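PDB 5IJA: hydrogenase-specific maturation endopeptidase from Thermococcus kodakarensis, which probably acts as an endopeptidase that activates [NiFe] hydrogenase during its maturation. Local coordinates for residues 30-35 and 48-53; 16-21 and 115-120. All blocks are in the same frame, centred on the assembly; numbering follows the deposited sequence.

Contact 1 of 2, residues 30-35 and 48-53; sequences GYNVLE and NGEERI
Asn32 and Glu50 make the nearest backbone approach of residues 30-35 to 48-53, yet their CA atoms are still 9.8 Å apart, too far for neighbouring strands. What closes this distance is one pair of polar side chains, and only 56 Å² of surface is buried. Asn32 holds CG anti to its main-chain nitrogen (chi1 -178°), which extends the amide across the gap to Glu50. The Glu50 chain bends at chi2, and the two side chains meet at roughly a right angle, with amide and carboxylate planes 64° apart. Asn32 ND2 comes within 3.2 Å of Glu50 OE2. The wide spacing follows from the order of the alpha/beta sheet: strand 3-8 runs between parallel strands 33-37 and 52-59, and both side chains touch its Leu4. Each polar group has further partners. Asn32 OD1 is hydrogen-bonded to His46 NE2, consistent with the amide being placed with ND2 on the Glu50 side. Glu50 OE1 accepts the backbone N-H of Asn48 on its syn lone pair at 2.8 Å, with an N-H...O angle of 156°, a bond from within its own loop that restrains the carboxylate. Arg2 forms a weak, long ion pair with Glu50 OE2.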
ATOM      1  N   GLY A  30       8.852  -3.014 -14.000  1.00 43.25           N
ATOM      2  CA  GLY A  30       9.401  -4.353 -13.842  1.00 40.27           C
ATOM      3  C   GLY A  30       9.342  -4.959 -12.448  1.00 44.88           C
ATOM      4  O   GLY A  30       9.755  -6.103 -12.247  1.00 40.76           O
ATOM      5  N   TYR A  31       8.824  -4.208 -11.482  1.00 40.62           N
ATOM      6  CA  TYR A  31       8.801  -4.684 -10.103  1.00 38.67           C
ATOM      7  C   TYR A  31       7.741  -5.737  -9.893  1.00 38.75           C
ATOM      8  O   TYR A  31       6.759  -5.810 -10.640  1.00 38.82           O
ATOM      9  CB  TYR A  31       8.568  -3.525  -9.139  1.00 39.44           C
ATOM     10  CG  TYR A  31       9.721  -2.561  -9.075  1.00 37.89           C
ATOM     11  CD1 TYR A  31      10.764  -2.754  -8.177  1.00 42.07           C
ATOM     12  CD2 TYR A  31       9.771  -1.458  -9.915  1.00 38.94           C
ATOM     13  CE1 TYR A  31      11.822  -1.871  -8.121  1.00 40.59           C
ATOM     14  CE2 TYR A  31      10.820  -0.570  -9.865  1.00 38.70           C
ATOM     15  CZ  TYR A  31      11.844  -0.778  -8.970  1.00 43.04           C
ATOM     16  OH  TYR A  31      12.886   0.118  -8.927  1.00 42.29           O
ATOM     17  N   ASN A  32       7.924  -6.536  -8.842  1.00 36.76           N
ATOM     18  CA  ASN A  32       6.962  -7.561  -8.504  1.00 31.49           C
ATOM     19  C   ASN A  32       5.809  -6.938  -7.735  1.00 36.37           C
ATOM     20  O   ASN A  32       5.920  -6.701  -6.528  1.00 33.34           O
ATOM     21  CB  ASN A  32       7.630  -8.677  -7.691  1.00 34.76           C
ATOM     22  CG  ASN A  32       6.686  -9.813  -7.347  1.00 37.75           C
ATOM     23  OD1 ASN A  32       5.539  -9.852  -7.793  1.00 39.70           O
ATOM     24  ND2 ASN A  32       7.178 -10.761  -6.550  1.00 38.67           N
ATOM     25  N   VAL A  33       4.724  -6.659  -8.447  1.00 35.73           N
ATOM     26  CA  VAL A  33       3.557  -5.997  -7.873  1.00 35.42           C
ATOM     27  C   VAL A  33       2.312  -6.864  -7.897  1.00 38.48           C
ATOM     28  O   VAL A  33       1.907  -7.369  -8.949  1.00 38.91           O
ATOM     29  CB  VAL A  33       3.234  -4.691  -8.625  1.00 36.70           C
ATOM     30  CG1 VAL A  33       1.990  -4.022  -8.034  1.00 35.23           C
ATOM     31  CG2 VAL A  33       4.418  -3.769  -8.581  1.00 34.31           C
ATOM     32  N   LEU A  34       1.688  -7.030  -6.740  1.00 31.81           N
ATOM     33  CA  LEU A  34       0.385  -7.682  -6.684  1.00 34.43           C
ATOM     34  C   LEU A  34      -0.685  -6.640  -6.449  1.00 36.76           C
ATOM     35  O   LEU A  34      -0.651  -5.908  -5.448  1.00 30.71           O
ATOM     36  CB  LEU A  34       0.310  -8.747  -5.579  1.00 30.97           C
ATOM     37  CG  LEU A  34      -1.090  -9.351  -5.393  1.00 31.76           C
ATOM     38  CD1 LEU A  34      -1.476 -10.246  -6.587  1.00 33.74           C
ATOM     39  CD2 LEU A  34      -1.237 -10.113  -4.061  1.00 29.49           C
ATOM     40  N   GLU A  35      -1.650  -6.567  -7.358  1.00 31.98           N
ATOM     41  CA  GLU A  35      -2.749  -5.654  -7.119  1.00 30.59           C
ATOM     42  C   GLU A  35      -3.769  -6.334  -6.202  1.00 38.58           C
ATOM     43  O   GLU A  35      -4.562  -7.183  -6.622  1.00 37.56           O
ATOM     44  CB  GLU A  35      -3.374  -5.193  -8.436  1.00 40.31           C
ATOM     45  CG  GLU A  35      -4.257  -3.969  -8.274  1.00 41.12           C
ATOM     46  CD  GLU A  35      -4.732  -3.378  -9.599  1.00 48.51           C
ATOM     47  OE1 GLU A  35      -3.892  -3.041 -10.464  1.00 49.30           O
ATOM     48  OE2 GLU A  35      -5.962  -3.251  -9.769  1.00 56.76           O
ATOM     49  N   ASN A  48       5.703 -15.680  -2.790  1.00 32.73           N
ATOM     50  CA  ASN A  48       6.768 -16.623  -3.133  1.00 38.73           C
ATOM     51  C   ASN A  48       7.982 -16.482  -2.220  1.00 41.47           C
ATOM     52  O   ASN A  48       9.130 -16.593  -2.663  1.00 37.87           O
ATOM     53  CB  ASN A  48       7.184 -16.431  -4.597  1.00 41.71           C
ATOM     54  CG  ASN A  48       8.064 -17.568  -5.119  1.00 50.82           C
ATOM     55  OD1 ASN A  48       7.868 -18.736  -4.777  1.00 42.52           O
ATOM     56  ND2 ASN A  48       9.044 -17.220  -5.943  1.00 48.93           N
ATOM     57  N   GLY A  49       7.734 -16.213  -0.941  1.00 35.97           N
ATOM     58  CA  GLY A  49       8.813 -16.183   0.041  1.00 35.46           C
ATOM     59  C   GLY A  49       9.584 -14.876   0.131  1.00 33.88           C
ATOM     60  O   GLY A  49      10.650 -14.815   0.765  1.00 35.62           O
ATOM     61  N   GLU A  50       9.048 -13.821  -0.482  1.00 32.69           N
ATOM     62  CA  GLU A  50       9.717 -12.522  -0.494  1.00 32.38           C
ATOM     63  C   GLU A  50       9.971 -12.081   0.932  1.00 34.98           C
ATOM     64  O   GLU A  50       9.143 -12.312   1.805  1.00 34.11           O
ATOM     65  CB  GLU A  50       8.896 -11.464  -1.239  1.00 34.11           C
ATOM     66  CG  GLU A  50       8.821 -11.640  -2.745  1.00 36.54           C
ATOM     67  CD  GLU A  50       7.850 -12.714  -3.193  1.00 35.79           C
ATOM     68  OE1 GLU A  50       7.076 -13.252  -2.370  1.00 35.07           O
ATOM     69  OE2 GLU A  50       7.852 -13.024  -4.400  1.00 42.94           O
ATOM     70  N   GLU A  51      11.139 -11.483   1.169  1.00 34.38           N
ATOM     71  CA  GLU A  51      11.559 -11.170   2.528  1.00 33.59           C
ATOM     72  C   GLU A  51      11.157  -9.762   2.948  1.00 34.30           C
ATOM     73  O   GLU A  51      11.263  -9.417   4.123  1.00 32.73           O
ATOM     74  CB  GLU A  51      13.080 -11.333   2.672  1.00 40.94           C
ATOM     75  CG  GLU A  51      13.605 -12.743   2.347  1.00 44.10           C
ATOM     76  CD  GLU A  51      14.228 -12.852   0.955  1.00 54.17           C
ATOM     77  OE1 GLU A  51      13.719 -12.217   0.001  1.00 49.35           O
ATOM     78  OE2 GLU A  51      15.242 -13.569   0.819  1.00 56.34           O
ATOM     79  N   ARG A  52      10.742  -8.952   1.975  1.00 32.41           N
ATOM     80  CA  ARG A  52      10.279  -7.596   2.223  1.00 32.00           C
ATOM     81  C   ARG A  52       8.962  -7.402   1.495  1.00 32.32           C
ATOM     82  O   ARG A  52       8.829  -7.804   0.335  1.00 30.77           O
ATOM     83  CB  ARG A  52      11.298  -6.563   1.759  1.00 31.40           C
ATOM     84  CG  ARG A  52      10.922  -5.112   2.089  1.00 32.55           C
ATOM     85  CD  ARG A  52      12.073  -4.171   1.727  1.00 37.30           C
ATOM     86  NE  ARG A  52      13.259  -4.489   2.527  1.00 43.33           N
ATOM     87  CZ  ARG A  52      14.505  -4.144   2.206  1.00 49.45           C
ATOM     88  NH1 ARG A  52      14.749  -3.470   1.092  1.00 46.12           N
ATOM     89  NH2 ARG A  52      15.514  -4.486   2.996  1.00 50.19           N
ATOM     90  N   ILE A  53       7.984  -6.846   2.200  1.00 26.28           N
ATOM     91  CA  ILE A  53       6.673  -6.521   1.612  1.00 26.59           C
ATOM     92  C   ILE A  53       6.429  -5.020   1.705  1.00 29.66           C
ATOM     93  O   ILE A  53       6.503  -4.445   2.790  1.00 29.99           O
ATOM     94  CB  ILE A  53       5.530  -7.232   2.347  1.00 28.20           C
ATOM     95  CG1 ILE A  53       5.748  -8.749   2.396  1.00 33.21           C
ATOM     96  CG2 ILE A  53       4.187  -6.907   1.714  1.00 30.58           C
ATOM     97  CD1 ILE A  53       5.787  -9.406   1.062  1.00 36.40           C
TER

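Contact 2 of 2, residues 16-21 and 115-120; sequences DGAGLK and IGIVAK
Ile117 and Ala18 carry this contact, contributing 50 and 39 of the 135 Å² buried between residues 16-21 and 115-120. Their CA atoms lie 6.8 Å apart, the nearest backbone approach of the two segments, and both CB atoms point across the gap. The methyl of Ala18 is set against one flank of the isoleucine: Ala18 CB is 4.0 Å from Ile117 CD1 and 4.1 Å from Ile117 CG2, so it meets both branches instead of a single tip. In Ile117, CG1 stands anti to the carbonyl carbon (chi1 -57°) and chi2 is extended at 162°, which carries CD1 along beneath the first helical turn. There CD1 also approaches the backbone, 4.0 Å from Ala18 O and 4.3 Å from Gly19 N. Gly19, having no side chain, leaves its main chain as the surface that Ile117 meets. No hydrogen bond crosses the interface; its chemistry is apolar van der Waals contact.

Both partners are positioned by their own elements. Gly17 is the N-cap of helix 18-28, and Lys21 N bonds to Gly17 O at 3.0 Å, closing the turn that bears Ala18. Ile117 is fixed in the sheet by backbone bonding to Asp57. The apolar cluster extends further, since Ile117 also packs on Ile56 and on Ala139 of helix 130-146, while Ala18 touches Val132 of that same helix. Beyond the strand, Lys120 N bonds to Asp15 OD2, a polar tie near the helix start. Helix 18-28 is the connecting helix of the beta-alpha-beta unit formed with parallel strands 3-8 and 33-37, and its first turn reaches past these two strands, over the C-terminal end of strand 111-118, in the core of the alpha/beta fold.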
ATOM      1  N   ASP A  16      -8.843   7.190  -3.925  1.00 44.63           N
ATOM      2  CA  ASP A  16      -8.750   5.885  -3.269  1.00 46.10           C
ATOM      3  C   ASP A  16      -8.125   4.838  -4.198  1.00 43.16           C
ATOM      4  O   ASP A  16      -7.919   3.689  -3.804  1.00 43.95           O
ATOM      5  CB  ASP A  16     -10.118   5.415  -2.761  1.00 47.26           C
ATOM      6  CG  ASP A  16     -10.251   5.522  -1.245  1.00 50.89           C
ATOM      7  OD1 ASP A  16      -9.243   5.771  -0.545  1.00 55.20           O
ATOM      8  OD2 ASP A  16     -11.378   5.350  -0.734  1.00 61.47           O
ATOM      9  N   GLY A  17      -7.789   5.239  -5.420  1.00 38.04           N
ATOM     10  CA  GLY A  17      -7.016   4.394  -6.317  1.00 41.58           C
ATOM     11  C   GLY A  17      -5.539   4.783  -6.398  1.00 35.26           C
ATOM     12  O   GLY A  17      -4.813   4.305  -7.272  1.00 38.07           O
ATOM     13  N   ALA A  18      -5.090   5.651  -5.496  1.00 36.11           N
ATOM     14  CA  ALA A  18      -3.710   6.155  -5.581  1.00 35.87           C
ATOM     15  C   ALA A  18      -2.701   5.008  -5.446  1.00 35.31           C
ATOM     16  O   ALA A  18      -1.725   4.918  -6.205  1.00 35.34           O
ATOM     17  CB  ALA A  18      -3.471   7.188  -4.540  1.00 37.44           C
ATOM     18  N   GLY A  19      -2.966   4.122  -4.494  1.00 36.51           N
ATOM     19  CA  GLY A  19      -2.135   2.943  -4.299  1.00 35.49           C
ATOM     20  C   GLY A  19      -2.031   2.072  -5.529  1.00 33.53           C
ATOM     21  O   GLY A  19      -0.943   1.595  -5.866  1.00 35.15           O
ATOM     22  N   LEU A  20      -3.158   1.868  -6.220  1.00 33.51           N
ATOM     23  CA  LEU A  20      -3.183   1.044  -7.415  1.00 36.77           C
ATOM     24  C   LEU A  20      -2.403   1.707  -8.543  1.00 38.23           C
ATOM     25  O   LEU A  20      -1.700   1.036  -9.292  1.00 37.87           O
ATOM     26  CB  LEU A  20      -4.632   0.757  -7.855  1.00 35.64           C
ATOM     27  CG  LEU A  20      -5.557   0.097  -6.833  1.00 40.84           C
ATOM     28  CD1 LEU A  20      -6.921  -0.217  -7.444  1.00 39.89           C
ATOM     29  CD2 LEU A  20      -4.937  -1.173  -6.259  1.00 36.69           C
ATOM     30  N   LYS A  21      -2.507   3.031  -8.649  1.00 39.30           N
ATOM     31  CA  LYS A  21      -1.823   3.747  -9.714  1.00 38.99           C
ATOM     32  C   LYS A  21      -0.314   3.684  -9.505  1.00 37.14           C
ATOM     33  O   LYS A  21       0.450   3.468 -10.442  1.00 36.28           O
ATOM     34  CB  LYS A  21      -2.297   5.203  -9.781  1.00 44.23           C
ATOM     35  CG  LYS A  21      -3.344   5.472 -10.876  1.00 48.76           C
ATOM     36  CD  LYS A  21      -4.776   5.441 -10.345  1.00 52.50           C
ATOM     37  CE  LYS A  21      -5.783   5.828 -11.441  1.00 56.96           C
ATOM     38  NZ  LYS A  21      -7.175   6.007 -10.919  1.00 53.48           N
ATOM     39  N   ILE A 115       3.370   2.461   2.787  1.00 28.87           N
ATOM     40  CA  ILE A 115       3.414   3.773   2.173  1.00 28.54           C
ATOM     41  C   ILE A 115       1.988   4.255   2.009  1.00 30.46           C
ATOM     42  O   ILE A 115       1.185   3.607   1.325  1.00 31.41           O
ATOM     43  CB  ILE A 115       4.109   3.732   0.807  1.00 29.05           C
ATOM     44  CG1 ILE A 115       5.491   3.094   0.953  1.00 27.91           C
ATOM     45  CG2 ILE A 115       4.203   5.149   0.228  1.00 33.53           C
ATOM     46  CD1 ILE A 115       6.209   2.872  -0.413  1.00 27.89           C
ATOM     47  N   GLY A 116       1.660   5.367   2.661  1.00 31.75           N
ATOM     48  CA  GLY A 116       0.321   5.921   2.588  1.00 32.53           C
ATOM     49  C   GLY A 116       0.285   7.233   1.822  1.00 35.09           C
ATOM     50  O   GLY A 116       1.113   8.117   2.050  1.00 37.60           O
ATOM     51  N   ILE A 117      -0.664   7.345   0.904  1.00 31.53           N
ATOM     52  CA  ILE A 117      -0.813   8.545   0.087  1.00 38.07           C
ATOM     53  C   ILE A 117      -2.077   9.269   0.510  1.00 42.65           C
ATOM     54  O   ILE A 117      -3.183   8.734   0.363  1.00 39.44           O
ATOM     55  CB  ILE A 117      -0.874   8.208  -1.412  1.00 33.89           C
ATOM     56  CG1 ILE A 117       0.376   7.431  -1.835  1.00 36.07           C
ATOM     57  CG2 ILE A 117      -1.028   9.482  -2.252  1.00 39.50           C
ATOM     58  CD1 ILE A 117       0.203   6.686  -3.157  1.00 38.65           C
ATOM     59  N   VAL A 118      -1.917  10.475   1.049  1.00 40.99           N
ATOM     60  CA  VAL A 118      -3.048  11.178   1.646  1.00 45.86           C
ATOM     61  C   VAL A 118      -3.990  11.689   0.562  1.00 44.11           C
ATOM     62  O   VAL A 118      -3.632  12.523  -0.268  1.00 44.40           O
ATOM     63  CB  VAL A 118      -2.592  12.346   2.553  1.00 41.55           C
ATOM     64  CG1 VAL A 118      -3.797  13.120   3.068  1.00 45.35           C
ATOM     65  CG2 VAL A 118      -1.768  11.831   3.715  1.00 46.18           C
ATOM     66  N   ALA A 119      -5.206  11.157   0.580  1.00 42.58           N
ATOM     67  CA  ALA A 119      -6.204  11.458  -0.421  1.00 43.42           C
ATOM     68  C   ALA A 119      -6.828  12.840  -0.206  1.00 48.24           C
ATOM     69  O   ALA A 119      -6.737  13.419   0.878  1.00 48.14           O
ATOM     70  CB  ALA A 119      -7.284  10.393  -0.406  1.00 47.83           C
ATOM     71  N   LYS A 120      -7.465  13.345  -1.250  1.00 46.68           N
ATOM     72  CA  LYS A 120      -8.195  14.606  -1.174  1.00 52.41           C
ATOM     73  C   LYS A 120      -9.674  14.381  -1.492  1.00 53.63           C
ATOM     74  O   LYS A 120     -10.552  14.707  -0.693  1.00 58.52           O
ATOM     75  CB  LYS A 120      -7.602  15.628  -2.142  1.00 55.42           C
ATOM     76  CG  LYS A 120      -8.379  16.928  -2.215  1.00 59.31           C
ATOM     77  CD  LYS A 120      -7.980  17.729  -3.441  1.00 61.01           C
ATOM     78  CE  LYS A 120      -8.478  19.160  -3.341  1.00 67.44           C
ATOM     79  NZ  LYS A 120      -8.426  19.827  -4.667  1.00 67.30           N
TER

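How the contacts relate
Contact 2 belongs to the core, with all three touching residues buried, whereas contact 1 is only partly buried and lies farther from the chain's centre, on its opposite side. Their centres are about 19 Å apart. Chemistry follows place: contact 1 brings an amide near a carboxylate across an intervening strand, while contact 2 presses hydrocarbon between a helix and the face of the sheet. Both use the same sheet, in which strands 52-59 and 111-118 are neighbours. Helix 18-28 and strand 33-37 follow one another in the chain, and segments 30-35 and 16-21 touch, Glu35 CG lying 3.5 Å from Leu20 CD2.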